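Local coordinates for DNA replication and repair protein RecF (Caldanaerobacter subterraneus subsp. tengcongensis, PDB 5Z69) that probably binds ATP and single-stranded DNA as an ABC-type ATPase that acts as a recombination mediator in the RecFOR pathway of DNA repair, at residues A[231-239]-A[247-255]. Sequence-based numbering, arbitrary orientation.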
ATOM      1  N   TYR A 231       6.299   1.005   4.956  1.00 44.03           N
ATOM      2  CA  TYR A 231       6.982   0.232   3.937  1.00 48.50           C
ATOM      3  C   TYR A 231       6.049  -0.841   3.389  1.00 43.05           C
ATOM      4  O   TYR A 231       5.790  -1.853   4.043  1.00 46.87           O
ATOM      5  CB  TYR A 231       8.268  -0.383   4.520  1.00 40.87           C
ATOM      6  CG  TYR A 231       9.067  -1.280   3.583  1.00 43.80           C
ATOM      7  CD1 TYR A 231       8.919  -1.207   2.191  1.00 41.05           C
ATOM      8  CD2 TYR A 231       9.970  -2.203   4.100  1.00 32.34           C
ATOM      9  CE1 TYR A 231       9.644  -2.033   1.354  1.00 35.31           C
ATOM     10  CE2 TYR A 231      10.709  -3.030   3.270  1.00 28.82           C
ATOM     11  CZ  TYR A 231      10.545  -2.936   1.906  1.00 33.31           C
ATOM     12  OH  TYR A 231      11.267  -3.773   1.105  1.00 29.49           O
ATOM     13  N   LEU A 232       5.556  -0.609   2.175  1.00 40.23           N
ATOM     14  CA  LEU A 232       4.691  -1.566   1.492  1.00 42.98           C
ATOM     15  C   LEU A 232       5.517  -2.624   0.777  1.00 35.88           C
ATOM     16  O   LEU A 232       5.647  -2.590  -0.459  1.00 39.88           O
ATOM     17  CB  LEU A 232       3.782  -0.850   0.488  1.00 43.45           C
ATOM     18  CG  LEU A 232       2.947   0.298   1.058  1.00 52.31           C
ATOM     19  CD1 LEU A 232       1.925   0.772   0.034  1.00 49.92           C
ATOM     20  CD2 LEU A 232       2.272  -0.156   2.338  1.00 58.27           C
ATOM     21  N   ASN A 233       6.075  -3.562   1.540  1.00 32.30           N
ATOM     22  CA  ASN A 233       6.908  -4.599   0.937  1.00 39.56           C
ATOM     23  C   ASN A 233       6.086  -5.704   0.276  1.00 43.63           C
ATOM     24  O   ASN A 233       4.869  -5.843   0.512  1.00 42.66           O
ATOM     25  CB  ASN A 233       7.870  -5.197   1.969  1.00 44.72           C
ATOM     26  CG  ASN A 233       7.166  -5.982   3.045  1.00 44.15           C
ATOM     27  OD1 ASN A 233       6.757  -7.126   2.831  1.00 47.76           O
ATOM     28  ND2 ASN A 233       7.046  -5.387   4.225  1.00 36.82           N
ATOM     29  N   SER A 234       6.760  -6.489  -0.555  1.00 32.30           N
ATOM     30  CA  SER A 234       6.076  -7.430  -1.440  1.00 36.00           C
ATOM     31  C   SER A 234       5.759  -8.750  -0.739  1.00 35.58           C
ATOM     32  O   SER A 234       5.108  -9.622  -1.318  1.00 36.68           O
ATOM     33  CB  SER A 234       6.918  -7.696  -2.688  1.00 34.30           C
ATOM     34  OG  SER A 234       8.289  -7.867  -2.354  1.00 35.27           O
ATOM     35  N   ALA A 235       6.241  -8.890   0.490  1.00 33.43           N
ATOM     36  CA  ALA A 235       6.006 -10.077   1.296  1.00 37.73           C
ATOM     37  C   ALA A 235       4.715  -9.904   2.112  1.00 41.89           C
ATOM     38  O   ALA A 235       4.254 -10.859   2.719  1.00 41.57           O
ATOM     39  CB  ALA A 235       7.172 -10.346   2.218  1.00 34.49           C
ATOM     40  N   GLY A 236       4.187  -8.678   2.115  1.00 35.83           N
ATOM     41  CA  GLY A 236       2.950  -8.318   2.764  1.00 50.68           C
ATOM     42  C   GLY A 236       3.144  -8.332   4.283  1.00 50.77           C
ATOM     43  O   GLY A 236       2.197  -8.393   5.046  1.00 53.08           O
ATOM     44  N   VAL A 237       4.401  -8.232   4.716  1.00 49.33           N
ATOM     45  CA  VAL A 237       4.705  -8.375   6.143  1.00 57.84           C
ATOM     46  C   VAL A 237       4.768  -6.979   6.800  1.00 61.40           C
ATOM     47  O   VAL A 237       5.562  -6.115   6.376  1.00 55.75           O
ATOM     48  CB  VAL A 237       6.035  -9.146   6.300  1.00 50.65           C
ATOM     49  CG1 VAL A 237       6.538  -9.180   7.747  1.00 46.45           C
ATOM     50  CG2 VAL A 237       5.884 -10.548   5.790  1.00 52.25           C
ATOM     51  N   LYS A 238       3.904  -6.735   7.780  1.00 64.25           N
ATOM     52  CA  LYS A 238       3.757  -5.387   8.363  1.00 66.07           C
ATOM     53  C   LYS A 238       4.910  -5.037   9.308  1.00 60.43           C
ATOM     54  O   LYS A 238       5.160  -3.859   9.568  1.00 62.08           O
ATOM     55  CB  LYS A 238       2.411  -5.242   9.092  1.00 70.76           C
ATOM     56  CG  LYS A 238       1.688  -3.912   8.805  1.00 73.96           C
ATOM     57  CD  LYS A 238       0.882  -3.421   9.999  1.00 79.69           C
ATOM     58  CE  LYS A 238      -0.010  -4.519  10.552  1.00 86.54           C
ATOM     59  NZ  LYS A 238      -0.659  -4.129  11.845  1.00 90.52           N
ATOM     60  N   GLU A 239       5.597  -6.068   9.806  1.00 57.76           N
ATOM     61  CA  GLU A 239       6.785  -5.921  10.651  1.00 61.87           C
ATOM     62  C   GLU A 239       7.873  -6.956  10.267  1.00 58.00           C
ATOM     63  O   GLU A 239       7.748  -8.114  10.635  1.00 58.50           O
ATOM     64  CB  GLU A 239       6.375  -6.074  12.122  1.00 62.65           C
ATOM     65  N   ARG A 247      11.082 -15.054   2.922  1.00 46.42           N
ATOM     66  CA  ARG A 247      11.417 -15.928   1.811  1.00 42.93           C
ATOM     67  C   ARG A 247      10.230 -16.812   1.424  1.00 41.62           C
ATOM     68  O   ARG A 247       9.870 -16.915   0.254  1.00 40.60           O
ATOM     69  CB  ARG A 247      12.604 -16.790   2.189  1.00 44.83           C
ATOM     70  CG  ARG A 247      13.359 -17.365   1.031  1.00 57.51           C
ATOM     71  CD  ARG A 247      14.758 -17.749   1.482  1.00 49.21           C
ATOM     72  NE  ARG A 247      15.375 -18.683   0.550  1.00 65.83           N
ATOM     73  CZ  ARG A 247      16.633 -19.104   0.640  1.00 73.20           C
ATOM     74  NH1 ARG A 247      17.116 -19.956  -0.255  1.00 79.56           N
ATOM     75  NH2 ARG A 247      17.408 -18.670   1.624  1.00 72.49           N
ATOM     76  N   GLU A 248       9.631 -17.457   2.415  1.00 45.88           N
ATOM     77  CA  GLU A 248       8.520 -18.369   2.154  1.00 47.59           C
ATOM     78  C   GLU A 248       7.318 -17.637   1.568  1.00 42.28           C
ATOM     79  O   GLU A 248       6.695 -18.121   0.629  1.00 41.17           O
ATOM     80  CB  GLU A 248       8.114 -19.107   3.431  1.00 58.89           C
ATOM     81  CG  GLU A 248       8.308 -20.614   3.353  1.00 70.05           C
ATOM     82  CD  GLU A 248       7.699 -21.225   2.103  1.00 72.84           C
ATOM     83  OE1 GLU A 248       8.446 -21.468   1.130  1.00 81.67           O
ATOM     84  OE2 GLU A 248       6.473 -21.464   2.092  1.00 70.65           O
ATOM     85  N   LYS A 249       7.001 -16.468   2.114  1.00 39.89           N
ATOM     86  CA  LYS A 249       5.885 -15.688   1.597  1.00 43.31           C
ATOM     87  C   LYS A 249       6.109 -15.271   0.141  1.00 48.06           C
ATOM     88  O   LYS A 249       5.205 -15.409  -0.690  1.00 43.27           O
ATOM     89  CB  LYS A 249       5.632 -14.463   2.486  1.00 48.51           C
ATOM     90  CG  LYS A 249       5.137 -14.841   3.900  1.00 49.21           C
ATOM     91  CD  LYS A 249       4.547 -13.660   4.680  1.00 53.99           C
ATOM     92  CE  LYS A 249       3.015 -13.609   4.579  1.00 53.99           C
ATOM     93  NZ  LYS A 249       2.496 -12.211   4.318  1.00 43.96           N
ATOM     94  N   LEU A 250       7.320 -14.797  -0.168  1.00 45.61           N
ATOM     95  CA  LEU A 250       7.672 -14.371  -1.520  1.00 47.01           C
ATOM     96  C   LEU A 250       7.562 -15.528  -2.490  1.00 41.22           C
ATOM     97  O   LEU A 250       7.021 -15.380  -3.583  1.00 38.07           O
ATOM     98  CB  LEU A 250       9.104 -13.787  -1.570  1.00 40.82           C
ATOM     99  CG  LEU A 250       9.354 -12.428  -0.907  1.00 38.92           C
ATOM    100  CD1 LEU A 250      10.839 -12.016  -1.025  1.00 34.37           C
ATOM    101  CD2 LEU A 250       8.445 -11.352  -1.498  1.00 30.88           C
ATOM    102  N   LYS A 251       8.097 -16.676  -2.084  1.00 37.25           N
ATOM    103  CA  LYS A 251       8.017 -17.887  -2.880  1.00 39.07           C
ATOM    104  C   LYS A 251       6.542 -18.342  -3.080  1.00 43.02           C
ATOM    105  O   LYS A 251       6.150 -18.751  -4.175  1.00 41.29           O
ATOM    106  CB  LYS A 251       8.847 -18.985  -2.213  1.00 45.06           C
ATOM    107  CG  LYS A 251       8.777 -20.349  -2.880  1.00 53.01           C
ATOM    108  CD  LYS A 251       9.627 -20.405  -4.130  1.00 60.69           C
ATOM    109  CE  LYS A 251       9.508 -21.759  -4.822  1.00 69.61           C
ATOM    110  NZ  LYS A 251       8.222 -21.909  -5.560  1.00 75.81           N
ATOM    111  N   ASN A 252       5.723 -18.263  -2.037  1.00 40.74           N
ATOM    112  CA  ASN A 252       4.306 -18.636  -2.182  1.00 42.52           C
ATOM    113  C   ASN A 252       3.588 -17.712  -3.162  1.00 45.73           C
ATOM    114  O   ASN A 252       2.808 -18.144  -4.013  1.00 43.98           O
ATOM    115  CB  ASN A 252       3.579 -18.598  -0.836  1.00 48.52           C
ATOM    116  CG  ASN A 252       4.116 -19.621   0.152  1.00 61.94           C
ATOM    117  OD1 ASN A 252       3.939 -19.476   1.362  1.00 56.78           O
ATOM    118  ND2 ASN A 252       4.787 -20.652  -0.358  1.00 67.47           N
ATOM    119  N   ARG A 253       3.867 -16.423  -3.029  1.00 40.58           N
ATOM    120  CA  ARG A 253       3.276 -15.432  -3.893  1.00 40.32           C
ATOM    121  C   ARG A 253       3.701 -15.600  -5.347  1.00 42.49           C
ATOM    122  O   ARG A 253       2.874 -15.430  -6.229  1.00 36.80           O
ATOM    123  CB  ARG A 253       3.611 -14.040  -3.365  1.00 35.35           C
ATOM    124  CG  ARG A 253       2.972 -13.799  -2.024  1.00 40.95           C
ATOM    125  CD  ARG A 253       3.418 -12.527  -1.343  1.00 40.82           C
ATOM    126  NE  ARG A 253       2.548 -12.273  -0.202  1.00 44.66           N
ATOM    127  CZ  ARG A 253       2.034 -11.090   0.105  1.00 51.71           C
ATOM    128  NH1 ARG A 253       2.331 -10.027  -0.632  1.00 45.20           N
ATOM    129  NH2 ARG A 253       1.232 -10.972   1.160  1.00 48.31           N
ATOM    130  N   LEU A 254       4.968 -15.936  -5.599  1.00 45.41           N
ATOM    131  CA  LEU A 254       5.447 -16.164  -6.965  1.00 46.70           C
ATOM    132  C   LEU A 254       4.669 -17.304  -7.616  1.00 42.59           C
ATOM    133  O   LEU A 254       4.236 -17.218  -8.776  1.00 41.00           O
ATOM    134  CB  LEU A 254       6.953 -16.505  -6.983  1.00 36.10           C
ATOM    135  CG  LEU A 254       7.945 -15.439  -6.541  1.00 48.73           C
ATOM    136  CD1 LEU A 254       9.350 -15.988  -6.380  1.00 44.70           C
ATOM    137  CD2 LEU A 254       7.923 -14.365  -7.590  1.00 40.18           C
ATOM    138  N   THR A 255       4.517 -18.385  -6.859  1.00 45.32           N
ATOM    139  CA  THR A 255       3.823 -19.571  -7.349  1.00 55.24           C
ATOM    140  C   THR A 255       2.370 -19.254  -7.703  1.00 45.68           C
ATOM    141  O   THR A 255       1.880 -19.662  -8.751  1.00 45.53           O
ATOM    142  CB  THR A 255       3.869 -20.715  -6.313  1.00 52.43           C
ATOM    143  OG1 THR A 255       5.232 -20.983  -5.962  1.00 52.69           O
ATOM    144  CG2 THR A 255       3.238 -21.987  -6.889  1.00 54.23           C
TER
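K249 and R253, one turn apart on helix 243-256, reach across to two successive carbonyls of the type I turn N233-G236 after strand 227-232, away from the nucleotide site. K249 makes the firmer bond: NZ lies 2.7 Å from A235 O, in the plane of that carbonyl, and the bends at chi3 (97°) and chi4 (-136°) curl the lysine chain round to it. V237 CG2 packs on K249 CD at 3.6 Å. R253, extended from CG to NE, brings NH1 to S234 O at 2.9 Å, a weak bond bent to an N-H...O angle of 122°, while A235 O sits 3.3 Å above the centre of its guanidinium. With an alanine here, S234 O is likely to lose this donor, and A235 O and G236 N the flat group over them. Beside these basic side chains, L250 CD2 touches A235 CB at 4.1 Å and S234 OG, whose hydroxyl is hydrogen-bonded to E274.

The turn is shaped from within by N233. Its OD1 accepts from A235 N, closing an Asx turn, and from V237 N, while N233 ND2 returns a bond of 2.7 Å to V237 O. G236 carries a positive phi, and a side chain there would run into R253. R253 also packs on L232 of the second subunit. Loop and helix thus meet mainly as main-chain carbonyls facing positive charge, with A235 O close to both cations.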